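Local coordinates for protein transcriptional regulator (NtrC family) (PDB 3DZD) that probably activates transcription by sigma-54 RNA polymerase as an NtrC-family response regulator, using an AAA+ ATPase domain that is held here in an inactive state with ADP bound, at residues A[125-130]-A[172-177]; A[217-222]-A[251-256]. All coordinates share one frame; numbering follows the deposited sequence.

Interaction 1 of 2, residues A[125-130]-A[172-177]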
loop_
_atom_site.group_PDB
_atom_site.type_symbol
_atom_site.label_atom_id
_atom_site.label_comp_id
_atom_site.label_asym_id
_atom_site.label_seq_id
_atom_site.Cartn_x
_atom_site.Cartn_y
_atom_site.Cartn_z
ATOM N N PRO A 125 1.886 -3.810 5.121
ATOM C CA PRO A 125 0.616 -3.614 5.838
ATOM C C PRO A 125 0.586 -4.306 7.200
ATOM O O PRO A 125 -0.420 -4.925 7.551
ATOM C CB PRO A 125 -0.422 -4.260 4.907
ATOM C CG PRO A 125 0.272 -4.438 3.591
ATOM C CD PRO A 125 1.705 -4.664 3.936
ATOM N N GLN A 126 1.674 -4.190 7.956
ATOM C CA GLN A 126 1.791 -4.820 9.266
ATOM C C GLN A 126 0.678 -4.381 10.214
ATOM O O GLN A 126 0.454 -5.002 11.251
ATOM C CB GLN A 126 3.153 -4.496 9.887
ATOM C CG GLN A 126 3.400 -3.006 10.092
ATOM C CD GLN A 126 4.635 -2.723 10.929
ATOM O OE1 GLN A 126 5.461 -3.606 11.157
ATOM N NE2 GLN A 126 4.764 -1.484 11.393
ATOM N N GLU A 127 -0.007 -3.303 9.845
ATOM C CA GLU A 127 -1.090 -2.736 10.642
ATOM C C GLU A 127 -1.874 -3.768 11.453
ATOM O O GLU A 127 -2.263 -4.811 10.931
ATOM C CB GLU A 127 -2.058 -1.986 9.728
ATOM C CG GLU A 127 -3.424 -1.749 10.341
ATOM C CD GLU A 127 -4.553 -1.998 9.358
ATOM O OE1 GLU A 127 -4.317 -2.690 8.344
ATOM O OE2 GLU A 127 -5.676 -1.509 9.602
ATOM N N GLU A 128 -2.096 -3.474 12.732
ATOM C CA GLU A 128 -3.054 -4.225 13.535
ATOM C C GLU A 128 -4.385 -3.498 13.482
ATOM O O GLU A 128 -4.435 -2.291 13.235
ATOM C CB GLU A 128 -2.602 -4.350 14.991
ATOM C CG GLU A 128 -1.468 -5.333 15.230
ATOM C CD GLU A 128 -0.106 -4.659 15.269
ATOM O OE1 GLU A 128 -0.028 -3.453 14.949
ATOM O OE2 GLU A 128 0.885 -5.333 15.627
ATOM N N ILE A 129 -5.468 -4.229 13.713
ATOM C CA ILE A 129 -6.797 -3.628 13.688
ATOM C C ILE A 129 -7.422 -3.670 15.070
ATOM O O ILE A 129 -7.529 -4.732 15.679
ATOM C CB ILE A 129 -7.725 -4.345 12.694
ATOM C CG1 ILE A 129 -7.216 -4.170 11.265
ATOM C CG2 ILE A 129 -9.135 -3.810 12.801
ATOM C CD1 ILE A 129 -7.909 -5.070 10.281
ATOM N N GLU A 130 -7.831 -2.508 15.561
ATOM C CA GLU A 130 -8.449 -2.412 16.875
ATOM C C GLU A 130 -9.950 -2.636 16.771
ATOM O O GLU A 130 -10.651 -1.929 16.048
ATOM C CB GLU A 130 -8.172 -1.042 17.489
ATOM C CG GLU A 130 -6.700 -0.645 17.493
ATOM C CD GLU A 130 -5.931 -1.229 18.666
ATOM O OE1 GLU A 130 -6.572 -1.811 19.572
ATOM O OE2 GLU A 130 -4.687 -1.100 18.680
ATOM N N ILE A 172 -12.258 -9.691 8.717
ATOM C CA ILE A 172 -12.608 -10.869 7.921
ATOM C C ILE A 172 -11.577 -11.098 6.817
ATOM O O ILE A 172 -11.097 -12.212 6.634
ATOM C CB ILE A 172 -14.021 -10.734 7.291
ATOM C CG1 ILE A 172 -15.114 -10.882 8.359
ATOM C CG2 ILE A 172 -14.217 -11.754 6.177
ATOM C CD1 ILE A 172 -16.488 -10.455 7.887
ATOM N N HIS A 173 -11.245 -10.041 6.083
ATOM C CA HIS A 173 -10.236 -10.126 5.040
ATOM C C HIS A 173 -8.919 -10.641 5.625
ATOM O O HIS A 173 -8.370 -11.648 5.169
ATOM C CB HIS A 173 -10.037 -8.765 4.380
ATOM C CG HIS A 173 -8.887 -8.721 3.422
ATOM N ND1 HIS A 173 -8.896 -9.391 2.216
ATOM C CD2 HIS A 173 -7.687 -8.095 3.496
ATOM C CE1 HIS A 173 -7.752 -9.179 1.589
ATOM N NE2 HIS A 173 -7.002 -8.393 2.343
ATOM N N ARG A 174 -8.435 -9.948 6.650
ATOM C CA ARG A 174 -7.239 -10.354 7.384
ATOM C C ARG A 174 -7.195 -11.852 7.696
ATOM O O ARG A 174 -6.201 -12.516 7.418
ATOM C CB ARG A 174 -7.139 -9.561 8.688
ATOM C CG ARG A 174 -5.833 -9.754 9.432
ATOM C CD ARG A 174 -4.693 -9.086 8.686
ATOM N NE ARG A 174 -4.992 -7.693 8.356
ATOM C CZ ARG A 174 -4.652 -6.658 9.119
ATOM N NH1 ARG A 174 -4.002 -6.861 10.258
ATOM N NH2 ARG A 174 -4.959 -5.421 8.747
ATOM N N TYR A 175 -8.268 -12.375 8.283
ATOM C CA TYR A 175 -8.325 -13.781 8.694
ATOM C C TYR A 175 -8.518 -14.738 7.523
ATOM O O TYR A 175 -8.114 -15.898 7.596
ATOM C CB TYR A 175 -9.436 -14.005 9.726
ATOM C CG TYR A 175 -9.196 -13.321 11.057
ATOM C CD1 TYR A 175 -8.660 -12.041 11.116
ATOM C CD2 TYR A 175 -9.522 -13.947 12.256
ATOM C CE1 TYR A 175 -8.440 -11.406 12.326
ATOM C CE2 TYR A 175 -9.310 -13.315 13.476
ATOM C CZ TYR A 175 -8.767 -12.044 13.503
ATOM O OH TYR A 175 -8.549 -11.400 14.703
ATOM N N SER A 176 -9.141 -14.256 6.451
ATOM C CA SER A 176 -9.393 -15.084 5.275
ATOM C C SER A 176 -8.079 -15.596 4.691
ATOM O O SER A 176 -8.014 -16.711 4.166
ATOM C CB SER A 176 -10.177 -14.309 4.204
ATOM O OG SER A 176 -9.312 -13.539 3.381
ATOM N N GLY A 177 -7.039 -14.773 4.776
ATOM C CA GLY A 177 -5.730 -15.154 4.284
ATOM C C GLY A 177 -5.463 -14.742 2.847
ATOM O O GLY A 177 -4.359 -14.934 2.339
#

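Interaction 2 of 2, residues A[217-222]-A[251-256]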
loop_
_atom_site.group_PDB
_atom_site.type_symbol
_atom_site.label_atom_id
_atom_site.label_comp_id
_atom_site.label_asym_id
_atom_site.label_seq_id
_atom_site.Cartn_x
_atom_site.Cartn_y
_atom_site.Cartn_z
ATOM N N LYS A 217 -12.851 -0.994 -9.327
ATOM C CA LYS A 217 -12.630 -1.628 -8.036
ATOM C C LYS A 217 -12.757 -3.150 -8.146
ATOM O O LYS A 217 -12.046 -3.891 -7.467
ATOM C CB LYS A 217 -13.637 -1.105 -7.007
ATOM C CG LYS A 217 -13.709 0.401 -6.905
ATOM C CD LYS A 217 -12.658 0.954 -5.953
ATOM C CE LYS A 217 -13.118 2.267 -5.320
ATOM N NZ LYS A 217 -12.153 2.770 -4.306
ATOM N N LEU A 218 -13.673 -3.620 -8.984
ATOM C CA LEU A 218 -13.804 -5.061 -9.190
ATOM C C LEU A 218 -12.429 -5.660 -9.476
ATOM O O LEU A 218 -12.011 -6.626 -8.843
ATOM C CB LEU A 218 -14.766 -5.368 -10.340
ATOM C CG LEU A 218 -16.255 -5.278 -10.016
ATOM C CD1 LEU A 218 -17.091 -5.097 -11.274
ATOM C CD2 LEU A 218 -16.684 -6.513 -9.256
ATOM N N GLU A 219 -11.724 -5.043 -10.416
ATOM C CA GLU A 219 -10.407 -5.483 -10.846
ATOM C C GLU A 219 -9.324 -5.275 -9.786
ATOM O O GLU A 219 -8.405 -6.085 -9.659
ATOM C CB GLU A 219 -10.038 -4.722 -12.115
ATOM C CG GLU A 219 -8.737 -5.121 -12.745
ATOM C CD GLU A 219 -8.542 -4.437 -14.080
ATOM O OE1 GLU A 219 -9.470 -3.713 -14.505
ATOM O OE2 GLU A 219 -7.472 -4.622 -14.701
ATOM N N LEU A 220 -9.428 -4.184 -9.034
ATOM C CA LEU A 220 -8.437 -3.871 -8.004
ATOM C C LEU A 220 -8.520 -4.851 -6.839
ATOM O O LEU A 220 -7.596 -4.957 -6.033
ATOM C CB LEU A 220 -8.628 -2.443 -7.491
ATOM C CG LEU A 220 -8.212 -1.321 -8.446
ATOM C CD1 LEU A 220 -8.933 -0.028 -8.121
ATOM C CD2 LEU A 220 -6.714 -1.121 -8.407
ATOM N N ALA A 221 -9.632 -5.572 -6.756
ATOM C CA ALA A 221 -9.864 -6.482 -5.642
ATOM C C ALA A 221 -9.479 -7.918 -5.979
ATOM O O ALA A 221 -9.661 -8.819 -5.169
ATOM C CB ALA A 221 -11.314 -6.406 -5.197
ATOM N N ASP A 222 -8.943 -8.119 -7.179
ATOM C CA ASP A 222 -8.501 -9.436 -7.620
ATOM C C ASP A 222 -7.709 -10.151 -6.532
ATOM O O ASP A 222 -6.758 -9.604 -5.968
ATOM C CB ASP A 222 -7.657 -9.313 -8.890
ATOM C CG ASP A 222 -7.569 -10.624 -9.671
ATOM O OD1 ASP A 222 -8.389 -11.543 -9.438
ATOM O OD2 ASP A 222 -6.676 -10.722 -10.534
ATOM N N PHE A 251 -16.417 -9.660 -16.179
ATOM C CA PHE A 251 -17.102 -8.426 -16.537
ATOM C C PHE A 251 -16.328 -7.681 -17.621
ATOM O O PHE A 251 -15.285 -8.138 -18.086
ATOM C CB PHE A 251 -17.270 -7.521 -15.315
ATOM C CG PHE A 251 -16.012 -6.822 -14.908
ATOM C CD1 PHE A 251 -15.710 -5.567 -15.411
ATOM C CD2 PHE A 251 -15.128 -7.420 -14.031
ATOM C CE1 PHE A 251 -14.548 -4.923 -15.050
ATOM C CE2 PHE A 251 -13.957 -6.781 -13.661
ATOM C CZ PHE A 251 -13.667 -5.531 -14.166
ATOM N N THR A 252 -16.839 -6.523 -18.015
ATOM C CA THR A 252 -16.154 -5.683 -18.981
ATOM C C THR A 252 -16.166 -4.254 -18.469
ATOM O O THR A 252 -17.019 -3.890 -17.661
ATOM C CB THR A 252 -16.834 -5.758 -20.351
ATOM O OG1 THR A 252 -18.219 -5.414 -20.215
ATOM C CG2 THR A 252 -16.731 -7.167 -20.911
ATOM N N ARG A 253 -15.213 -3.447 -18.916
ATOM C CA ARG A 253 -15.183 -2.051 -18.505
ATOM C C ARG A 253 -16.290 -1.258 -19.192
ATOM O O ARG A 253 -16.977 -1.767 -20.086
ATOM C CB ARG A 253 -13.827 -1.432 -18.814
ATOM C CG ARG A 253 -12.682 -2.029 -18.008
ATOM C CD ARG A 253 -11.434 -1.189 -18.159
ATOM N NE ARG A 253 -10.342 -1.625 -17.295
ATOM C CZ ARG A 253 -9.413 -2.506 -17.651
ATOM N NH1 ARG A 253 -9.452 -3.064 -18.857
ATOM N NH2 ARG A 253 -8.447 -2.832 -16.803
ATOM N N LEU A 254 -16.474 -0.019 -18.754
ATOM C CA LEU A 254 -17.359 0.898 -19.457
ATOM C C LEU A 254 -16.658 1.342 -20.731
ATOM O O LEU A 254 -15.626 2.015 -20.682
ATOM C CB LEU A 254 -17.699 2.117 -18.592
ATOM C CG LEU A 254 -18.461 1.886 -17.284
ATOM C CD1 LEU A 254 -18.879 3.222 -16.674
ATOM C CD2 LEU A 254 -19.675 0.968 -17.487
ATOM N N GLY A 255 -17.213 0.950 -21.871
ATOM C CA GLY A 255 -16.672 1.359 -23.153
ATOM C C GLY A 255 -15.849 0.284 -23.827
ATOM O O GLY A 255 -15.577 0.365 -25.023
ATOM N N GLY A 256 -15.456 -0.729 -23.061
ATOM C CA GLY A 256 -14.639 -1.808 -23.585
ATOM C C GLY A 256 -15.398 -3.104 -23.776
ATOM O O GLY A 256 -16.504 -3.270 -23.261
#

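Interaction 1 of 2, residues A[125-130]-A[172-177]
R174, on the last turns of helix 165-176, reaches across to E127 and I129 in the irregular strip 125-130, whose CA atoms come no nearer to those of the helix than 9.2 Å, I129 CA to R174 CA. With such a gap, one long side chain has to make the crossing. The R174 chain starts with CG anti to the backbone N (chi1 -172°) and then bends at chi2 and chi3, which delivers the guanidinium to E127. Two of its nitrogens grip that one residue. NH1 of R174 donates to the carbonyl O of E127 over 2.8 Å, with an N-H...O angle of 137°; the oxygen lies somewhat out of the guanidinium plane. NH2 of R174 meets OE1 of E127 at 2.8 Å in a salt bridge whose hydrogen-bond component is weak, and the carboxylate and guanidinium planes stand 58° apart, far from a flat two-pronged pairing. The NH2 bond is the more bent of the two, and all of E127 is poorly ordered, so neither hold is likely to be rigid. I129 supplies the apolar part: its CD1 sits over one face of the guanidinium, 3.3 Å from R174 NH2. The same isoleucine packs on I167, R170 and L171, earlier on the helix. Two residues further on, S176 OG bonds back to the carbonyl O of H173 at 2.8 Å, using a lone pair in the carbonyl plane, and G177 leaves the helix with positive phi. The contact lies at the surface beside the nucleotide pocket: E130, which follows I129, touches ADP. Helix 165-176 begins within the last two residues of the Walker A (P-loop) sequence GESGTGKE, so this is the flank of the P-loop helix in an AAA+ ATPase domain.

Interaction 2 of 2, residues A[217-222]-A[251-256]
L218 lies over the face of the F251 ring while E219, the next residue of the short helix 217-220, turns to R253; this buried contact belongs to the AAA+ core of the sigma-54 interaction domain. Their meeting, L218 with F251, is a CH-pi contact: L218 CD1 sits 4.1 Å from the centroid of the F251 ring, only 10° off the ring normal, hence almost above its centre. The two side chains run past each other in opposite directions, which also brings L218 CB to 3.7 Å from F251 CE2. F251 presents its edge to the neighbouring residue, with E219 CB near the ring plane, 4.2 Å from F251 CZ. One aromatic ring therefore touches two consecutive helix residues, by face and by edge. L218 also packs on F200, L226 and I264, and F251 on V262.

The polar half is a salt bridge between two extended chains that meet at an angle. E219 holds CG anti to its own amide nitrogen (chi1 -176°) and continues straight, carrying the carboxylate clear of the ring to the R253 guanidinium, whose plane is turned 50° from it. An alanine in place of E219 would keep CB at the ring edge but is likely to leave the buried R253 guanidinium without its carboxylate mate on the helix. Weak, long ion pairs surround the bridge, from E219 to K215 and from R253 to D72 of the second subunit. Within the bridge a single nitrogen faces both carboxylate oxygens: R253 NH2 is 2.7 Å from E219 OE1 and 2.9 Å from E219 OE2.

From the N terminus, the chain passes through the receiver domain and along helix 105-119 before entering 125-130. Interaction 1 then closes a loop of 41 intervening residues, which holds helix 136-149, strand 155-158 and most of helix 165-176, tying the linker to the P-loop helix. Strand 182-186 and helix 195-200 follow before interaction 2 opens at helix 217-220. Its 28-residue loop, with strand 225-229 and helix 236-248, closes at the end of strand 250-251 and the loop after it. The two loops are in series, neither nested nor crossed. The centres of interactions 1 and 2 lie about 25 Å apart, and their nearest atoms about 7 Å, without touching. The second subunit adds another link, its P125 and Q126 packing on L220 and K217 of interaction 2.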